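VIN1 (Oscarella pearsei, PDB 6BFI) binds actin filaments and may take part in cell-cell adhesion, as a sponge member of the vinculin/alpha-catenin family. Local coordinates at residues S552-F557 against A746-R751. Residues are numbered along the deposited sequence; the frame is centred on the assembly and turned at random.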
loop_
_atom_site.group_PDB
_atom_site.type_symbol
_atom_site.label_atom_id
_atom_site.label_comp_id
_atom_site.label_asym_id
_atom_site.label_seq_id
_atom_site.Cartn_x
_atom_site.Cartn_y
_atom_site.Cartn_z
ATOM N N SER A 552 1.938 18.912 -2.554
ATOM C CA SER A 552 2.471 19.864 -1.591
ATOM C C SER A 552 1.348 20.682 -0.972
ATOM O O SER A 552 0.412 21.095 -1.663
ATOM C CB SER A 552 3.487 20.802 -2.249
ATOM O OG SER A 552 3.958 21.767 -1.324
ATOM N N GLU A 553 1.448 20.911 0.337
ATOM C CA GLU A 553 0.544 21.802 1.051
ATOM C C GLU A 553 1.146 23.185 1.259
ATOM O O GLU A 553 0.616 23.968 2.053
ATOM C CB GLU A 553 0.147 21.193 2.397
ATOM C CG GLU A 553 -0.530 19.836 2.283
ATOM C CD GLU A 553 -1.657 19.653 3.283
ATOM O OE1 GLU A 553 -1.749 20.458 4.234
ATOM O OE2 GLU A 553 -2.455 18.707 3.113
ATOM N N ASN A 554 2.242 23.496 0.568
ATOM C CA ASN A 554 2.902 24.794 0.636
ATOM C C ASN A 554 2.266 25.733 -0.381
ATOM O O ASN A 554 2.529 25.614 -1.585
ATOM C CB ASN A 554 4.402 24.638 0.380
ATOM C CG ASN A 554 5.170 25.931 0.574
ATOM O OD1 ASN A 554 4.647 26.908 1.110
ATOM N ND2 ASN A 554 6.426 25.938 0.145
ATOM N N PRO A 555 1.436 26.682 0.060
ATOM C CA PRO A 555 0.652 27.473 -0.907
ATOM C C PRO A 555 1.499 28.333 -1.830
ATOM O O PRO A 555 1.158 28.480 -3.010
ATOM C CB PRO A 555 -0.250 28.330 -0.004
ATOM C CG PRO A 555 -0.251 27.636 1.324
ATOM C CD PRO A 555 1.109 27.030 1.451
ATOM N N GLU A 556 2.591 28.913 -1.326
ATOM C CA GLU A 556 3.422 29.772 -2.165
ATOM C C GLU A 556 4.097 28.974 -3.274
ATOM O O GLU A 556 4.139 29.415 -4.430
ATOM C CB GLU A 556 4.462 30.494 -1.309
ATOM C CG GLU A 556 3.889 31.183 -0.077
ATOM C CD GLU A 556 2.945 32.322 -0.420
ATOM O OE1 GLU A 556 3.070 32.893 -1.524
ATOM O OE2 GLU A 556 2.076 32.645 0.418
ATOM N N PHE A 557 4.625 27.793 -2.942
ATOM C CA PHE A 557 5.250 26.951 -3.955
ATOM C C PHE A 557 4.228 26.466 -4.978
ATOM O O PHE A 557 4.531 26.387 -6.176
ATOM C CB PHE A 557 5.959 25.773 -3.287
ATOM C CG PHE A 557 6.319 24.663 -4.232
ATOM C CD1 PHE A 557 7.270 24.854 -5.220
ATOM C CD2 PHE A 557 5.712 23.422 -4.127
ATOM C CE1 PHE A 557 7.600 23.830 -6.094
ATOM C CE2 PHE A 557 6.040 22.394 -4.992
ATOM C CZ PHE A 557 6.985 22.598 -5.976
ATOM N N ALA A 746 1.716 18.482 10.541
ATOM C CA ALA A 746 2.585 19.586 10.154
ATOM C C ALA A 746 3.475 19.255 8.961
ATOM O O ALA A 746 4.371 20.041 8.636
ATOM C CB ALA A 746 3.449 20.015 11.343
ATOM N N CYS A 747 3.250 18.117 8.310
ATOM C CA CYS A 747 4.028 17.720 7.147
ATOM C C CYS A 747 3.386 18.263 5.877
ATOM O O CYS A 747 2.167 18.186 5.702
ATOM C CB CYS A 747 4.138 16.197 7.069
ATOM S SG CYS A 747 5.065 15.577 5.647
ATOM N N MET A 748 4.216 18.822 4.997
ATOM C CA MET A 748 3.752 19.415 3.750
ATOM C C MET A 748 4.000 18.515 2.546
ATOM O O MET A 748 3.885 18.975 1.406
ATOM C CB MET A 748 4.416 20.775 3.539
ATOM C CG MET A 748 4.671 21.542 4.826
ATOM S SD MET A 748 5.102 23.268 4.538
ATOM C CE MET A 748 3.495 23.950 4.142
ATOM N N ASP A 749 4.340 17.251 2.774
ATOM C CA ASP A 749 4.580 16.278 1.711
ATOM C C ASP A 749 3.494 15.214 1.830
ATOM O O ASP A 749 3.575 14.329 2.686
ATOM C CB ASP A 749 5.979 15.681 1.829
ATOM C CG ASP A 749 6.415 14.956 0.570
ATOM O OD1 ASP A 749 5.540 14.583 -0.241
ATOM O OD2 ASP A 749 7.635 14.758 0.394
ATOM N N LYS A 750 2.482 15.300 0.961
ATOM C CA LYS A 750 1.322 14.421 1.087
ATOM C C LYS A 750 1.695 12.959 0.875
ATOM O O LYS A 750 1.000 12.064 1.370
ATOM C CB LYS A 750 0.228 14.844 0.105
ATOM C CG LYS A 750 -0.403 16.187 0.424
ATOM C CD LYS A 750 -1.489 16.544 -0.582
ATOM C CE LYS A 750 -2.104 17.903 -0.282
ATOM N NZ LYS A 750 -3.111 18.311 -1.301
ATOM N N ARG A 751 2.777 12.694 0.141
ATOM C CA ARG A 751 3.239 11.320 -0.028
ATOM C C ARG A 751 3.699 10.732 1.302
ATOM O O ARG A 751 3.219 9.673 1.726
ATOM C CB ARG A 751 4.359 11.275 -1.070
ATOM C CG ARG A 751 3.884 10.900 -2.467
ATOM C CD ARG A 751 4.503 11.784 -3.542
ATOM N NE ARG A 751 5.963 11.727 -3.551
ATOM C CZ ARG A 751 6.734 12.492 -4.318
ATOM N NH1 ARG A 751 6.183 13.376 -5.138
ATOM N NH2 ARG A 751 8.055 12.377 -4.266
#
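Glu-553 and Met-748 join the two interhelical connections through a backbone hydrogen bond, Glu-553 N to Met-748 O at 3.3 Å. The same oxygen receives a CA-H...O contact from Ser-552 CA at 3.4 Å. From CB the Lys-750 chain runs fully extended beyond CG, crossing the Glu-553 side chain at about a right angle. Its CG passes 4.1 Å from Glu-553 CG, and its CE rests both on that carbon and, at 3.5 Å, on Glu-553 OE2. NZ stays 4.5 Å from OE2, too far for a salt bridge, and gives a hydrogen bond to the backbone O of Asp-550. The carboxylate may still steady the ammonium group electrostatically. In this all-helical vinculin-family chain, one of the connections links helix 524-550 to helix 555-569, the other helix 718-745 to helix 750-760, and a single beta bridge pairs Ser-552 with Asp-749. Asn-554 and Asp-749 are the N-cap residues of the two following helices. An ST turn shapes the backbone from Ser-552 to Asn-554: Ser-552 OG, anti to its own backbone N (chi1 177°), accepts from Asn-554 N at 3.1 Å. An alanine at Ser-552 would remove that acceptor and would probably leave Asn-554 N without its mate, letting the turn slacken beside the bridge. Met-748 bends at chi3 (76°), which carries its CE methyl against the backbone of Glu-553 and Asn-554, 3.6 Å from Glu-553 O and close to Asn-554 CA and CB.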